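Local atomic coordinates of tannase (Fusobacterium nucleatum subsp. nucleatum ATCC 25586, PDB entry 6YQ4), a protein that probably hydrolyses the galloyl ester bonds of gallotannins and carries a bound magnesium ion. Residues A205-T210 and Q474-D479; D216-W221 and T270-Y275; W436-G441 and V466-P471. All blocks are in the same frame, centred on the assembly; numbering follows the deposited sequence.

Contacts 1 and 3 lie side by side on the central mixed sheet, with centres about 9 Å apart. Strands 202-206 and 435-439 are neighbours there: C207 N lies 2.7 Å from R439 O in a probable hydrogen bond, and A205 N 2.9 Å from R437 O in another. Contact 1 brings H476 to S166 and D444, the probable catalytic triad, and a glycerol lies about 4 Å from the side chain of I209. Contact 3 adds one of the two edge strands, 465-469. Contact 2 is a helix pair with its centre about 21 Å from that of contact 1, joined to it in sequence because helix 212-223 follows strand 202-206. All three lie away from the magnesium site.

Contact 1. Residues A205-T210 and Q474-D479; sequences AYCPIT and QGHGGD
The carbonyl O of G477 faces two consecutive residues of the 205-210 segment, lying 3.3 Å from C207 SG and 3.6 Å from Y206 CB. The same sulfur rests over one face of the H476 imidazole, displaced toward the rim, with C207 SG 3.4 Å from H476 CE1. The first torsion of C207 (chi1 50°), with SG between its own backbone N and carbonyl carbon, brings the sulfur over that ring, and C207 CB too lies 3.7 Å from H476 CE1. I209 adds only its terminal methyl, CD1 being 3.8 Å from H476 CE1. Here the loop just after the C-terminal end of strand 202-206 meets the histidine loop of an alpha/beta-hydrolase fold: H476 NE2 is hydrogen-bonded to S166 OG on the probable nucleophile elbow, and ND1 to D444 OD2, the geometry of a Ser-His-Asp triad. Further along, G478 and the amide of D479 run over one face of the Y206 ring. G478 CA makes a CH-pi contact, 3.9 Å from the centroid of that ring, and D479 N lies 3.4 Å above the Y206 ring plane, over its centre. The D479 carboxylate stands almost perpendicular to the ring (84°), with OD2 3.3 Å from Y206 CE1; this oxygen also accepts a hydrogen bond from N163 ND2. At the far tip, Y206 OH is hydrogen-bonded to D481 OD2, and Y480 meets the ring edge-to-face.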
loop_
_atom_site.group_PDB
_atom_site.type_symbol
_atom_site.label_atom_id
_atom_site.label_comp_id
_atom_site.label_asym_id
_atom_site.label_seq_id
_atom_site.Cartn_x
_atom_site.Cartn_y
_atom_site.Cartn_z
ATOM N N ALA A 205 3.008 5.806 -0.155
ATOM C CA ALA A 205 2.094 4.715 0.182
ATOM C C ALA A 205 0.913 5.277 0.956
ATOM O O ALA A 205 1.072 5.720 2.099
ATOM C CB ALA A 205 2.775 3.621 1.004
ATOM N N TYR A 206 -0.264 5.248 0.336
ATOM C CA TYR A 206 -1.518 5.587 0.995
ATOM C C TYR A 206 -2.110 4.325 1.585
ATOM O O TYR A 206 -2.205 3.307 0.900
ATOM C CB TYR A 206 -2.517 6.204 0.019
ATOM C CG TYR A 206 -2.070 7.522 -0.557
ATOM C CD1 TYR A 206 -1.293 7.568 -1.705
ATOM C CD2 TYR A 206 -2.416 8.727 0.064
ATOM C CE1 TYR A 206 -0.879 8.775 -2.226
ATOM C CE2 TYR A 206 -2.014 9.944 -0.448
ATOM C CZ TYR A 206 -1.248 9.957 -1.585
ATOM O OH TYR A 206 -0.865 11.146 -2.103
ATOM N N CYS A 207 -2.499 4.404 2.853
ATOM C CA CYS A 207 -3.178 3.384 3.644
ATOM C C CYS A 207 -2.683 1.979 3.326
ATOM O O CYS A 207 -3.498 1.109 3.013
ATOM C CB CYS A 207 -4.687 3.495 3.441
ATOM S SG CYS A 207 -5.291 3.566 1.709
ATOM N N PRO A 208 -1.375 1.711 3.385
ATOM C CA PRO A 208 -0.883 0.395 2.955
ATOM C C PRO A 208 -1.521 -0.720 3.770
ATOM O O PRO A 208 -1.587 -0.652 4.995
ATOM C CB PRO A 208 0.631 0.464 3.211
ATOM C CG PRO A 208 0.823 1.573 4.213
ATOM C CD PRO A 208 -0.308 2.550 3.969
ATOM N N ILE A 209 -1.984 -1.755 3.080
ATOM C CA ILE A 209 -2.472 -2.957 3.747
ATOM C C ILE A 209 -1.326 -3.959 3.767
ATOM O O ILE A 209 -1.279 -4.853 2.909
ATOM C CB ILE A 209 -3.726 -3.541 3.042
ATOM C CG1 ILE A 209 -4.823 -2.487 2.853
ATOM C CG2 ILE A 209 -4.299 -4.763 3.762
ATOM C CD1 ILE A 209 -5.292 -1.838 4.109
ATOM N N THR A 210 -0.382 -3.804 4.717
ATOM C CA THR A 210 0.791 -4.683 4.895
ATOM C C THR A 210 0.813 -5.367 6.250
ATOM O O THR A 210 -0.131 -5.269 7.045
ATOM C CB THR A 210 2.148 -3.969 4.825
ATOM O OG1 THR A 210 2.086 -2.652 5.414
ATOM C CG2 THR A 210 2.748 -4.000 3.472
ATOM N N GLN A 474 -10.408 11.510 7.265
ATOM C CA GLN A 474 -10.068 10.847 6.013
ATOM C C GLN A 474 -10.196 9.340 6.192
ATOM O O GLN A 474 -9.598 8.764 7.107
ATOM C CB GLN A 474 -8.645 11.225 5.574
ATOM C CG GLN A 474 -8.076 10.383 4.435
ATOM C CD GLN A 474 -8.821 10.627 3.131
ATOM O OE1 GLN A 474 -8.874 11.762 2.642
ATOM N NE2 GLN A 474 -9.409 9.562 2.564
ATOM N N GLY A 475 -10.993 8.709 5.341
ATOM C CA GLY A 475 -11.137 7.274 5.329
ATOM C C GLY A 475 -10.184 6.631 4.348
ATOM O O GLY A 475 -9.175 7.225 3.938
ATOM N N HIS A 476 -10.522 5.395 3.955
ATOM C CA HIS A 476 -9.697 4.652 3.015
ATOM C C HIS A 476 -9.669 5.368 1.670
ATOM O O HIS A 476 -10.689 5.873 1.198
ATOM C CB HIS A 476 -10.226 3.223 2.860
ATOM C CG HIS A 476 -9.179 2.207 2.503
ATOM N ND1 HIS A 476 -8.060 1.978 3.276
ATOM C CD2 HIS A 476 -9.089 1.353 1.455
ATOM C CE1 HIS A 476 -7.331 1.023 2.725
ATOM N NE2 HIS A 476 -7.942 0.616 1.628
ATOM N N GLY A 477 -8.482 5.454 1.081
ATOM C CA GLY A 477 -8.319 6.096 -0.210
ATOM C C GLY A 477 -6.905 6.616 -0.383
ATOM O O GLY A 477 -6.072 6.535 0.508
ATOM N N GLY A 478 -6.650 7.150 -1.574
ATOM C CA GLY A 478 -5.343 7.677 -1.903
ATOM C C GLY A 478 -5.485 8.834 -2.867
ATOM O O GLY A 478 -6.565 9.095 -3.400
ATOM N N ASP A 479 -4.374 9.544 -3.060
ATOM C CA ASP A 479 -4.256 10.605 -4.067
ATOM C C ASP A 479 -5.224 11.750 -3.814
ATOM O O ASP A 479 -5.646 12.425 -4.754
ATOM C CB ASP A 479 -4.458 10.065 -5.493
ATOM C CG ASP A 479 -3.379 9.084 -5.910
ATOM O OD1 ASP A 479 -3.525 8.492 -6.997
ATOM O OD2 ASP A 479 -2.376 8.911 -5.170
#

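Contact 2. Residues D216-W221 and T270-Y275; sequences DSAYEW and TLFPIY
F272 of helix 259-279 lays its ring against S217, A218 and W221 of helix 212-223, a helix-helix packing in which the axes approach to 7.9 Å at a crossing angle of -118°. The meeting is entirely van der Waals in character. F272 CB rests against the backbone of the partner helix, 3.7 Å from S217 O and close to S217 CB. From there CG stands anti to the backbone N (chi1 -173°), which carries the ring across to the other helix. CD1 then passes S217 OG at 3.5 Å, the hydroxyl lying near the plane of the ring at its edge, while A218 CA sits over one face in a CH-pi contact. On the CD2 side of the ring, CD2 lies 3.5 Å from W221 CG, over one face of the indole but offset toward its rim, and CE2 follows to W221 CE3. The five-membered ring of W221 and the F272 ring are inclined by 32°. I454 and A450 of helix 450-461 and F299 of helix 298-316 also touch F272, and the indole NE1 of W221 is hydrogen-bonded to G295 O. Further out on the ring, the methyl CB of A218 lies 3.4 Å from F272 CE1 and 4.0 Å from F272 CZ.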
loop_
_atom_site.group_PDB
_atom_site.type_symbol
_atom_site.label_atom_id
_atom_site.label_comp_id
_atom_site.label_asym_id
_atom_site.label_seq_id
_atom_site.Cartn_x
_atom_site.Cartn_y
_atom_site.Cartn_z
ATOM N N ASP A 216 -4.099 -8.872 12.243
ATOM C CA ASP A 216 -5.261 -9.320 13.019
ATOM C C ASP A 216 -5.166 -8.937 14.497
ATOM O O ASP A 216 -6.144 -8.458 15.086
ATOM C CB ASP A 216 -5.426 -10.832 12.895
ATOM C CG ASP A 216 -6.031 -11.241 11.571
ATOM O OD1 ASP A 216 -6.968 -10.544 11.100
ATOM O OD2 ASP A 216 -5.562 -12.255 11.006
ATOM N N SER A 217 -4.028 -9.226 15.141
ATOM C CA SER A 217 -3.857 -8.842 16.540
ATOM C C SER A 217 -3.881 -7.331 16.703
ATOM O O SER A 217 -4.443 -6.810 17.676
ATOM C CB SER A 217 -2.549 -9.410 17.097
ATOM O OG SER A 217 -1.441 -8.950 16.335
ATOM N N ALA A 218 -3.268 -6.606 15.771
ATOM C CA ALA A 218 -3.258 -5.157 15.883
ATOM C C ALA A 218 -4.665 -4.600 15.757
ATOM O O ALA A 218 -5.031 -3.645 16.460
ATOM C CB ALA A 218 -2.326 -4.552 14.832
ATOM N N TYR A 219 -5.483 -5.203 14.894
ATOM C CA TYR A 219 -6.838 -4.696 14.675
ATOM C C TYR A 219 -7.723 -4.919 15.895
ATOM O O TYR A 219 -8.573 -4.083 16.212
ATOM C CB TYR A 219 -7.438 -5.366 13.446
ATOM C CG TYR A 219 -8.635 -4.646 12.849
ATOM C CD1 TYR A 219 -9.924 -4.976 13.246
ATOM C CD2 TYR A 219 -8.472 -3.623 11.927
ATOM C CE1 TYR A 219 -11.035 -4.323 12.698
ATOM C CE2 TYR A 219 -9.570 -2.964 11.371
ATOM C CZ TYR A 219 -10.857 -3.330 11.765
ATOM O OH TYR A 219 -11.966 -2.699 11.239
ATOM N N GLU A 220 -7.513 -6.017 16.610
ATOM C CA GLU A 220 -8.270 -6.293 17.817
ATOM C C GLU A 220 -7.716 -5.558 19.030
ATOM O O GLU A 220 -8.477 -5.180 19.920
ATOM C CB GLU A 220 -8.290 -7.805 18.048
ATOM C CG GLU A 220 -9.056 -8.538 16.942
ATOM C CD GLU A 220 -10.379 -7.850 16.620
ATOM O OE1 GLU A 220 -10.710 -7.724 15.427
ATOM O OE2 GLU A 220 -11.097 -7.433 17.565
ATOM N N TRP A 221 -6.400 -5.362 19.097
ATOM C CA TRP A 221 -5.849 -4.443 20.082
ATOM C C TRP A 221 -6.529 -3.076 19.995
ATOM O O TRP A 221 -7.049 -2.562 20.991
ATOM C CB TRP A 221 -4.339 -4.324 19.888
ATOM C CG TRP A 221 -3.754 -3.311 20.787
ATOM C CD1 TRP A 221 -3.568 -3.416 22.129
ATOM C CD2 TRP A 221 -3.306 -2.012 20.414
ATOM N NE1 TRP A 221 -3.023 -2.255 22.626
ATOM C CE2 TRP A 221 -2.859 -1.373 21.591
ATOM C CE3 TRP A 221 -3.269 -1.312 19.207
ATOM C CZ2 TRP A 221 -2.351 -0.081 21.587
ATOM C CZ3 TRP A 221 -2.760 -0.026 19.211
ATOM C CH2 TRP A 221 -2.305 0.574 20.390
ATOM N N THR A 270 -4.918 -9.937 23.143
ATOM C CA THR A 270 -3.935 -10.562 24.016
ATOM C C THR A 270 -2.585 -10.807 23.347
ATOM O O THR A 270 -1.551 -10.736 24.014
ATOM C CB THR A 270 -4.544 -11.866 24.540
ATOM O OG1 THR A 270 -5.418 -11.566 25.630
ATOM C CG2 THR A 270 -3.508 -12.848 24.992
ATOM N N LEU A 271 -2.585 -11.055 22.025
ATOM C CA LEU A 271 -1.396 -11.458 21.273
ATOM C C LEU A 271 -0.576 -10.293 20.709
ATOM O O LEU A 271 0.585 -10.499 20.335
ATOM C CB LEU A 271 -1.804 -12.368 20.114
ATOM C CG LEU A 271 -1.849 -13.879 20.392
ATOM C CD1 LEU A 271 -2.697 -14.218 21.600
ATOM C CD2 LEU A 271 -2.362 -14.597 19.179
ATOM N N PHE A 272 -1.135 -9.093 20.617
ATOM C CA PHE A 272 -0.397 -7.988 20.009
ATOM C C PHE A 272 0.799 -7.493 20.844
ATOM O O PHE A 272 1.863 -7.230 20.270
ATOM C CB PHE A 272 -1.353 -6.830 19.725
ATOM C CG PHE A 272 -0.730 -5.697 18.949
ATOM C CD1 PHE A 272 -0.231 -5.903 17.660
ATOM C CD2 PHE A 272 -0.639 -4.418 19.513
ATOM C CE1 PHE A 272 0.342 -4.843 16.940
ATOM C CE2 PHE A 272 -0.078 -3.361 18.798
ATOM C CZ PHE A 272 0.414 -3.576 17.511
ATOM N N PRO A 273 0.686 -7.356 22.178
ATOM C CA PRO A 273 1.856 -6.905 22.954
ATOM C C PRO A 273 3.077 -7.797 22.820
ATOM O O PRO A 273 4.206 -7.287 22.815
ATOM C CB PRO A 273 1.327 -6.880 24.398
ATOM C CG PRO A 273 -0.140 -6.636 24.248
ATOM C CD PRO A 273 -0.510 -7.467 23.042
ATOM N N ILE A 274 2.895 -9.117 22.733
ATOM C CA ILE A 274 4.044 -9.992 22.534
ATOM C C ILE A 274 4.725 -9.653 21.218
ATOM O O ILE A 274 5.959 -9.674 21.112
ATOM C CB ILE A 274 3.629 -11.477 22.582
ATOM C CG1 ILE A 274 2.447 -11.707 23.549
ATOM C CG2 ILE A 274 4.834 -12.327 22.947
ATOM C CD1 ILE A 274 1.851 -13.144 23.551
ATOM N N TYR A 275 3.940 -9.304 20.199
ATOM C CA TYR A 275 4.547 -9.034 18.903
ATOM C C TYR A 275 5.177 -7.649 18.875
ATOM O O TYR A 275 6.341 -7.498 18.496
ATOM C CB TYR A 275 3.534 -9.175 17.775
ATOM C CG TYR A 275 4.038 -8.541 16.481
ATOM C CD1 TYR A 275 5.140 -9.077 15.792
ATOM C CD2 TYR A 275 3.436 -7.387 15.964
ATOM C CE1 TYR A 275 5.603 -8.497 14.613
ATOM C CE2 TYR A 275 3.895 -6.793 14.800
ATOM C CZ TYR A 275 4.969 -7.347 14.124
ATOM O OH TYR A 275 5.415 -6.721 12.982
#

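Contact 3. Residues W436-G441 and V466-P471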
loop_
_atom_site.group_PDB
_atom_site.type_symbol
_atom_site.label_atom_id
_atom_site.label_comp_id
_atom_site.label_asym_id
_atom_site.label_seq_id
_atom_site.Cartn_x
_atom_site.Cartn_y
_atom_site.Cartn_z
ATOM N N TRP A 436 10.316 8.252 2.191
ATOM C CA TRP A 436 9.074 7.512 2.418
ATOM C C TRP A 436 7.999 8.494 2.838
ATOM O O TRP A 436 8.195 9.244 3.796
ATOM C CB TRP A 436 9.228 6.440 3.520
ATOM C CG TRP A 436 10.294 5.429 3.200
ATOM C CD1 TRP A 436 11.658 5.635 3.164
ATOM C CD2 TRP A 436 10.085 4.067 2.840
ATOM N NE1 TRP A 436 12.299 4.476 2.794
ATOM C CE2 TRP A 436 11.350 3.501 2.587
ATOM C CE3 TRP A 436 8.940 3.267 2.687
ATOM C CZ2 TRP A 436 11.504 2.164 2.220
ATOM C CZ3 TRP A 436 9.103 1.940 2.342
ATOM C CH2 TRP A 436 10.368 1.402 2.100
ATOM N N ARG A 437 6.872 8.485 2.127
ATOM C CA ARG A 437 5.697 9.260 2.505
ATOM C C ARG A 437 4.546 8.283 2.720
ATOM O O ARG A 437 4.203 7.506 1.819
ATOM C CB ARG A 437 5.348 10.314 1.445
ATOM C CG ARG A 437 4.306 11.319 1.915
ATOM C CD ARG A 437 3.823 12.125 0.756
ATOM N NE ARG A 437 2.978 13.258 1.129
ATOM C CZ ARG A 437 1.665 13.323 0.914
ATOM N NH1 ARG A 437 1.010 12.289 0.360
ATOM N NH2 ARG A 437 0.999 14.415 1.264
ATOM N N ILE A 438 3.965 8.321 3.913
ATOM C CA ILE A 438 2.993 7.339 4.373
ATOM C C ILE A 438 1.802 8.112 4.918
ATOM O O ILE A 438 1.976 9.081 5.669
ATOM C CB ILE A 438 3.598 6.406 5.445
ATOM C CG1 ILE A 438 4.691 5.517 4.863
ATOM C CG2 ILE A 438 2.569 5.531 6.072
ATOM C CD1 ILE A 438 5.508 4.815 5.951
ATOM N N ARG A 439 0.600 7.728 4.493
ATOM C CA ARG A 439 -0.633 8.381 4.906
ATOM C C ARG A 439 -1.601 7.307 5.336
ATOM O O ARG A 439 -1.787 6.320 4.616
ATOM C CB ARG A 439 -1.268 9.215 3.778
ATOM C CG ARG A 439 -0.586 10.564 3.457
ATOM C CD ARG A 439 -0.509 11.482 4.690
ATOM N NE ARG A 439 0.214 12.740 4.449
ATOM C CZ ARG A 439 1.528 12.907 4.634
ATOM N NH1 ARG A 439 2.289 11.899 5.059
ATOM N NH2 ARG A 439 2.085 14.092 4.413
ATOM N N HIS A 440 -2.237 7.493 6.483
ATOM C CA HIS A 440 -3.355 6.631 6.861
ATOM C C HIS A 440 -4.389 7.494 7.555
ATOM O O HIS A 440 -4.086 8.105 8.581
ATOM C CB HIS A 440 -2.909 5.485 7.770
ATOM C CG HIS A 440 -4.018 4.551 8.132
ATOM N ND1 HIS A 440 -4.259 3.378 7.447
ATOM C CD2 HIS A 440 -4.976 4.633 9.086
ATOM C CE1 HIS A 440 -5.304 2.769 7.977
ATOM N NE2 HIS A 440 -5.758 3.510 8.974
ATOM N N GLY A 441 -5.601 7.537 7.011
ATOM C CA GLY A 441 -6.588 8.491 7.489
ATOM C C GLY A 441 -7.079 8.187 8.897
ATOM O O GLY A 441 -7.226 7.032 9.303
ATOM N N VAL A 466 11.271 9.857 6.792
ATOM C CA VAL A 466 9.898 9.385 6.778
ATOM C C VAL A 466 8.944 10.550 7.005
ATOM O O VAL A 466 9.064 11.264 8.000
ATOM C CB VAL A 466 9.676 8.309 7.851
ATOM C CG1 VAL A 466 8.202 7.994 7.990
ATOM C CG2 VAL A 466 10.476 7.045 7.515
ATOM N N ASN A 467 7.958 10.709 6.112
ATOM C CA ASN A 467 6.904 11.721 6.245
ATOM C C ASN A 467 5.568 10.993 6.440
ATOM O O ASN A 467 4.964 10.515 5.472
ATOM C CB ASN A 467 6.885 12.641 5.021
ATOM C CG ASN A 467 5.912 13.803 5.163
ATOM O OD1 ASN A 467 4.757 13.625 5.531
ATOM N ND2 ASN A 467 6.370 14.993 4.836
ATOM N N PHE A 468 5.101 10.942 7.698
ATOM C CA PHE A 468 3.955 10.157 8.142
ATOM C C PHE A 468 2.956 11.054 8.845
ATOM O O PHE A 468 3.334 11.915 9.644
ATOM C CB PHE A 468 4.372 9.040 9.087
ATOM C CG PHE A 468 3.206 8.250 9.678
ATOM C CD1 PHE A 468 2.322 7.575 8.872
ATOM C CD2 PHE A 468 3.044 8.147 11.046
ATOM C CE1 PHE A 468 1.269 6.827 9.415
ATOM C CE2 PHE A 468 1.976 7.398 11.600
ATOM C CZ PHE A 468 1.090 6.743 10.777
ATOM N N ALA A 469 1.680 10.812 8.566
ATOM C CA ALA A 469 0.572 11.680 8.931
ATOM C C ALA A 469 -0.720 10.876 8.834
ATOM O O ALA A 469 -0.878 10.029 7.947
ATOM C CB ALA A 469 0.496 12.903 8.007
ATOM N N ALA A 470 -1.646 11.159 9.748
ATOM C CA ALA A 470 -3.001 10.604 9.720
ATOM C C ALA A 470 -3.954 11.762 9.473
ATOM O O ALA A 470 -4.408 12.417 10.419
ATOM C CB ALA A 470 -3.336 9.875 11.015
ATOM N N PRO A 471 -4.262 12.066 8.216
ATOM C CA PRO A 471 -5.108 13.230 7.916
ATOM C C PRO A 471 -6.505 13.086 8.513
ATOM O O PRO A 471 -7.162 12.056 8.362
ATOM C CB PRO A 471 -5.149 13.247 6.384
ATOM C CG PRO A 471 -3.990 12.396 5.952
ATOM C CD PRO A 471 -3.824 11.360 7.001
#
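R439 reaches across to N467 and grips a single oxygen end-on: NH2 donates to N467 OD1 at 2.9 Å and NH1 to the same N467 OD1 at 3.0 Å, both from one face of the amide. The chain of R439 is bent at chi2 (-57°), which folds the guanidinium back over the neighbouring strand. NH1 is shared further, with a bond to I438 O in its own strand (2.9 Å) and a weak one to N467 O. The backbone carries the parallel ladder of strands 435-439 and 465-469, the two strands of a beta-alpha-beta unit whose helix 450-461 packs on the face bearing W436, I438 and V466. N467 N donates to W436 O at 2.8 Å, nearly straight (168°), and I438 N to N467 O at 2.9 Å, so N467 O serves both a backbone amide and the arginine. I438 O is likewise shared, taking a weak bond from A469 N besides that from R439 NH1. Just past the end of strand 435-439, H440 N donates to A469 O at 3.2 Å, while H440 NE2 is hydrogen-bonded to D444 O. On the face that carries W436 and V466, I438 CG2 meets F468 CD1 at 3.5 Å. On the other, the R439 guanidinium lies between the A469 methyl and the guanidinium of R437, which forms a salt bridge to D481. That carboxylate and the oxygens around R439 probably offset much of the repulsion between the stacked cations, and the N467 amide ties this edge strand to its neighbour beyond the backbone ladder.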